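Local coordinates for protein putative branched-chain amino acid ABC transporter (Chromobacterium violaceum, PDB 4PYR) that is a putative lipoprotein of the LppC family with a periplasmic-binding-protein fold, which binds glutathione and may regulate an enzyme, at residues K1-L15 with A55-S68. Sequence-based numbering, arbitrary orientation.
Sequences KVRIGVILPAESSAL and AVADGVNVVIGPLS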
loop_
_atom_site.group_PDB
_atom_site.type_symbol
_atom_site.label_atom_id
_atom_site.label_comp_id
_atom_site.label_asym_id
_atom_site.label_seq_id
_atom_site.Cartn_x
_atom_site.Cartn_y
_atom_site.Cartn_z
ATOM N N LYS A 1 5.100 29.923 -4.453
ATOM C CA LYS A 1 4.343 28.616 -4.447
ATOM C C LYS A 1 5.173 27.318 -4.430
ATOM O O LYS A 1 6.414 27.360 -4.349
ATOM C CB LYS A 1 3.219 28.607 -5.518
ATOM C CG LYS A 1 3.556 28.331 -6.981
ATOM C CD LYS A 1 2.233 28.277 -7.750
ATOM C CE LYS A 1 2.376 28.074 -9.252
ATOM N NZ LYS A 1 1.963 26.708 -9.704
ATOM N N VAL A 2 4.483 26.206 -4.460
ATOM C CA VAL A 2 5.007 24.840 -4.251
ATOM C C VAL A 2 5.702 24.311 -5.501
ATOM O O VAL A 2 5.120 24.291 -6.622
ATOM C CB VAL A 2 3.908 23.858 -3.796
ATOM C CG1 VAL A 2 4.500 22.480 -3.488
ATOM C CG2 VAL A 2 3.163 24.425 -2.585
ATOM N N ARG A 3 6.965 23.951 -5.293
ATOM C CA ARG A 3 7.796 23.327 -6.306
ATOM C C ARG A 3 8.213 21.941 -5.812
ATOM O O ARG A 3 8.904 21.784 -4.855
ATOM C CB ARG A 3 8.995 24.207 -6.662
ATOM C CG ARG A 3 8.584 25.572 -7.197
ATOM C CD ARG A 3 9.195 25.985 -8.543
ATOM N NE ARG A 3 10.480 25.353 -8.860
ATOM C CZ ARG A 3 11.677 25.869 -8.644
ATOM N NH1 ARG A 3 12.739 25.151 -8.987
ATOM N NH2 ARG A 3 11.836 27.079 -8.099
ATOM N N ILE A 4 7.724 20.916 -6.470
ATOM C CA ILE A 4 7.955 19.545 -6.007
ATOM C C ILE A 4 9.047 18.906 -6.830
ATOM O O ILE A 4 8.946 18.836 -8.040
ATOM C CB ILE A 4 6.684 18.681 -6.205
ATOM C CG1 ILE A 4 5.478 19.304 -5.477
ATOM C CG2 ILE A 4 6.887 17.234 -5.711
ATOM C CD1 ILE A 4 4.171 18.571 -5.760
ATOM N N GLY A 5 10.091 18.409 -6.186
ATOM C CA GLY A 5 11.097 17.668 -6.921
ATOM C C GLY A 5 10.652 16.239 -6.931
ATOM O O GLY A 5 10.348 15.679 -5.892
ATOM N N VAL A 6 10.535 15.672 -8.131
ATOM C CA VAL A 6 10.087 14.280 -8.307
ATOM C C VAL A 6 11.333 13.481 -8.690
ATOM O O VAL A 6 11.797 13.569 -9.808
ATOM C CB VAL A 6 8.997 14.181 -9.371
ATOM C CG1 VAL A 6 8.465 12.738 -9.372
ATOM C CG2 VAL A 6 7.869 15.162 -9.120
ATOM N N ILE A 7 11.908 12.785 -7.714
ATOM C CA ILE A 7 13.220 12.177 -7.822
ATOM C C ILE A 7 13.046 10.672 -7.715
ATOM O O ILE A 7 12.951 10.093 -6.632
ATOM C CB ILE A 7 14.127 12.713 -6.673
ATOM C CG1 ILE A 7 14.152 14.235 -6.791
ATOM C CG2 ILE A 7 15.515 12.161 -6.824
ATOM C CD1 ILE A 7 15.030 14.962 -5.809
ATOM N N LEU A 8 13.010 10.038 -8.887
ATOM C CA LEU A 8 12.686 8.618 -9.008
ATOM C C LEU A 8 13.674 7.974 -9.969
ATOM O O LEU A 8 14.319 8.646 -10.748
ATOM C CB LEU A 8 11.268 8.431 -9.484
ATOM C CG LEU A 8 10.181 8.967 -8.545
ATOM C CD1 LEU A 8 8.794 8.910 -9.166
ATOM C CD2 LEU A 8 10.186 8.253 -7.192
ATOM N N PRO A 9 13.819 6.636 -9.889
ATOM C CA PRO A 9 14.738 5.926 -10.780
ATOM C C PRO A 9 14.426 6.098 -12.263
ATOM O O PRO A 9 13.253 6.220 -12.613
ATOM C CB PRO A 9 14.568 4.455 -10.355
ATOM C CG PRO A 9 14.046 4.506 -8.961
ATOM C CD PRO A 9 13.211 5.738 -8.888
ATOM N N ALA A 10 15.476 6.124 -13.084
ATOM C CA ALA A 10 15.342 6.134 -14.534
ATOM C C ALA A 10 14.740 4.823 -15.065
ATOM O O ALA A 10 14.722 3.791 -14.408
ATOM C CB ALA A 10 16.697 6.368 -15.181
ATOM N N GLU A 11 14.227 4.878 -16.274
ATOM C CA GLU A 11 13.719 3.657 -16.936
ATOM C C GLU A 11 14.519 2.329 -16.747
ATOM O O GLU A 11 13.908 1.294 -16.475
ATOM C CB GLU A 11 13.506 3.951 -18.415
ATOM C CG GLU A 11 12.217 4.715 -18.694
ATOM C CD GLU A 11 11.038 3.823 -19.080
ATOM O OE1 GLU A 11 11.254 2.626 -19.374
ATOM O OE2 GLU A 11 9.898 4.337 -19.144
ATOM N N SER A 12 15.852 2.360 -16.841
ATOM C CA SER A 12 16.707 1.146 -16.838
ATOM C C SER A 12 16.996 0.554 -15.462
ATOM O O SER A 12 17.547 -0.565 -15.372
ATOM C CB SER A 12 18.054 1.475 -17.413
ATOM O OG SER A 12 18.744 2.277 -16.455
ATOM N N SER A 13 16.738 1.317 -14.405
ATOM C CA SER A 13 16.707 0.748 -13.066
ATOM C C SER A 13 15.782 -0.458 -13.109
ATOM O O SER A 13 14.819 -0.508 -13.912
ATOM C CB SER A 13 16.191 1.759 -12.019
ATOM O OG SER A 13 16.097 1.218 -10.668
ATOM N N ALA A 14 16.039 -1.382 -12.198
ATOM C CA ALA A 14 15.122 -2.485 -11.950
ATOM C C ALA A 14 13.792 -1.936 -11.436
ATOM O O ALA A 14 12.760 -2.588 -11.512
ATOM C CB ALA A 14 15.724 -3.458 -10.946
ATOM N N LEU A 15 13.817 -0.734 -10.862
ATOM C CA LEU A 15 12.571 -0.053 -10.450
ATOM C C LEU A 15 12.026 0.969 -11.448
ATOM O O LEU A 15 11.058 1.691 -11.151
ATOM C CB LEU A 15 12.778 0.639 -9.098
ATOM C CG LEU A 15 12.924 -0.280 -7.889
ATOM C CD1 LEU A 15 13.501 0.526 -6.753
ATOM C CD2 LEU A 15 11.611 -0.928 -7.483
ATOM N N ALA A 55 18.211 19.660 -6.863
ATOM C CA ALA A 55 16.793 20.004 -6.935
ATOM C C ALA A 55 16.516 21.081 -5.863
ATOM O O ALA A 55 15.923 22.106 -6.148
ATOM C CB ALA A 55 15.930 18.764 -6.745
ATOM N N VAL A 56 17.025 20.856 -4.657
ATOM C CA VAL A 56 16.887 21.820 -3.558
ATOM C C VAL A 56 17.570 23.148 -3.891
ATOM O O VAL A 56 16.984 24.227 -3.692
ATOM C CB VAL A 56 17.467 21.205 -2.273
ATOM C CG1 VAL A 56 17.695 22.259 -1.175
ATOM C CG2 VAL A 56 16.553 20.114 -1.772
ATOM N N ALA A 57 18.798 23.071 -4.402
ATOM C CA ALA A 57 19.503 24.242 -4.895
ATOM C C ALA A 57 18.679 24.972 -5.955
ATOM O O ALA A 57 18.760 26.166 -6.054
ATOM C CB ALA A 57 20.883 23.873 -5.443
ATOM N N ASP A 58 17.862 24.253 -6.734
ATOM C CA ASP A 58 17.028 24.914 -7.735
ATOM C C ASP A 58 15.649 25.383 -7.233
ATOM O O ASP A 58 14.822 25.778 -8.034
ATOM C CB ASP A 58 16.830 24.012 -8.963
ATOM C CG ASP A 58 16.394 24.811 -10.193
ATOM O OD1 ASP A 58 17.214 25.580 -10.740
ATOM O OD2 ASP A 58 15.207 24.649 -10.596
ATOM N N GLY A 59 15.372 25.313 -5.935
ATOM C CA GLY A 59 14.173 25.950 -5.391
ATOM C C GLY A 59 13.038 24.990 -5.083
ATOM O O GLY A 59 11.943 25.423 -4.714
ATOM N N VAL A 60 13.276 23.685 -5.252
ATOM C CA VAL A 60 12.342 22.673 -4.776
ATOM C C VAL A 60 12.080 22.841 -3.266
ATOM O O VAL A 60 13.025 23.029 -2.474
ATOM C CB VAL A 60 12.890 21.277 -5.150
ATOM C CG1 VAL A 60 12.251 20.150 -4.370
ATOM C CG2 VAL A 60 12.763 21.090 -6.660
ATOM N N ASN A 61 10.814 22.848 -2.861
ATOM C CA ASN A 61 10.495 22.913 -1.429
ATOM C C ASN A 61 9.820 21.687 -0.821
ATOM O O ASN A 61 9.520 21.695 0.370
ATOM C CB ASN A 61 9.750 24.204 -1.102
ATOM C CG ASN A 61 8.627 24.495 -2.066
ATOM O OD1 ASN A 61 8.060 23.594 -2.630
ATOM N ND2 ASN A 61 8.314 25.761 -2.260
ATOM N N VAL A 62 9.602 20.635 -1.636
ATOM C CA VAL A 62 9.222 19.327 -1.123
ATOM C C VAL A 62 9.645 18.322 -2.205
ATOM O O VAL A 62 9.792 18.697 -3.352
ATOM C CB VAL A 62 7.692 19.275 -0.917
ATOM C CG1 VAL A 62 6.972 19.614 -2.215
ATOM C CG2 VAL A 62 7.207 17.982 -0.287
ATOM N N VAL A 63 9.914 17.103 -1.786
ATOM C CA VAL A 63 10.367 16.052 -2.693
ATOM C C VAL A 63 9.505 14.818 -2.571
ATOM O O VAL A 63 9.060 14.470 -1.487
ATOM C CB VAL A 63 11.857 15.730 -2.419
ATOM C CG1 VAL A 63 12.271 14.406 -3.040
ATOM C CG2 VAL A 63 12.743 16.848 -2.948
ATOM N N ILE A 64 9.195 14.228 -3.742
ATOM C CA ILE A 64 8.611 12.889 -3.837
ATOM C C ILE A 64 9.731 11.976 -4.296
ATOM O O ILE A 64 10.395 12.262 -5.296
ATOM C CB ILE A 64 7.466 12.844 -4.860
ATOM C CG1 ILE A 64 6.301 13.671 -4.300
ATOM C CG2 ILE A 64 7.050 11.384 -5.138
ATOM C CD1 ILE A 64 5.246 13.970 -5.359
ATOM N N GLY A 65 9.952 10.909 -3.528
ATOM C CA GLY A 65 11.068 10.027 -3.762
ATOM C C GLY A 65 12.011 10.066 -2.587
ATOM O O GLY A 65 11.878 10.913 -1.713
ATOM N N PRO A 66 12.970 9.147 -2.574
ATOM C CA PRO A 66 13.264 8.119 -3.568
ATOM C C PRO A 66 12.409 6.861 -3.438
ATOM O O PRO A 66 11.515 6.758 -2.599
ATOM C CB PRO A 66 14.728 7.722 -3.268
ATOM C CG PRO A 66 15.144 8.465 -2.069
ATOM C CD PRO A 66 13.940 9.133 -1.486
ATOM N N LEU A 67 12.697 5.923 -4.329
ATOM C CA LEU A 67 11.921 4.694 -4.418
ATOM C C LEU A 67 12.636 3.493 -3.835
ATOM O O LEU A 67 11.994 2.670 -3.183
ATOM C CB LEU A 67 11.503 4.445 -5.862
ATOM C CG LEU A 67 10.513 3.310 -6.111
ATOM C CD1 LEU A 67 9.234 3.463 -5.291
ATOM C CD2 LEU A 67 10.162 3.261 -7.590
ATOM N N SER A 68 13.938 3.355 -4.089
ATOM C CA SER A 68 14.662 2.197 -3.589
ATOM C C SER A 68 15.029 2.326 -2.129
ATOM O O SER A 68 15.332 3.418 -1.638
ATOM C CB SER A 68 15.928 1.939 -4.391
ATOM O OG SER A 68 16.961 2.877 -4.124
#
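The carbonyl oxygen of Arg3 takes two backbone donors, Asn61 N at 3.0 Å and, weakly, Val62 N. The Asn61 side-chain amide bonds to the 1-15 backbone in turn. Its OD1 accepts from Arg3 N at 2.9 Å, and its ND2 gives to Lys1 O, a partner lying in the amide plane. Chi1 of 47° sets CG between the Asn61 backbone N and carbonyl carbon, which lets the amide reach Arg3 and Lys1. Ordinary parallel pairing follows: Gly5 N binds Val62 O, Gly5 O takes Ile64 N at 2.8 Å, and Ile7 N binds Ile64 O.

The bent Arg3 side chain passes over Gly59, which ends helix 48-57 in a Schellman motif. Arg3 NH1 makes a salt bridge to Asp58 OD2 at 3.0 Å, with guanidinium and carboxylate planes 77° apart.

The Ile4 and Val62 side chains lie side by side, with Ile4 CG1 3.6 Å from Val62 CG1, and Ile4 CG2 meets Ile64 CD1; helix 245-265 covers this face. Beyond the strands, Pro9 CD rests on Leu67 CB at 3.7 Å. Leu67 also nears the bound glutathione. The Asn61 bonds thus tie the 1-15 backbone to the residues just before strand 62-64, while apolar contacts join the loops near the ligand.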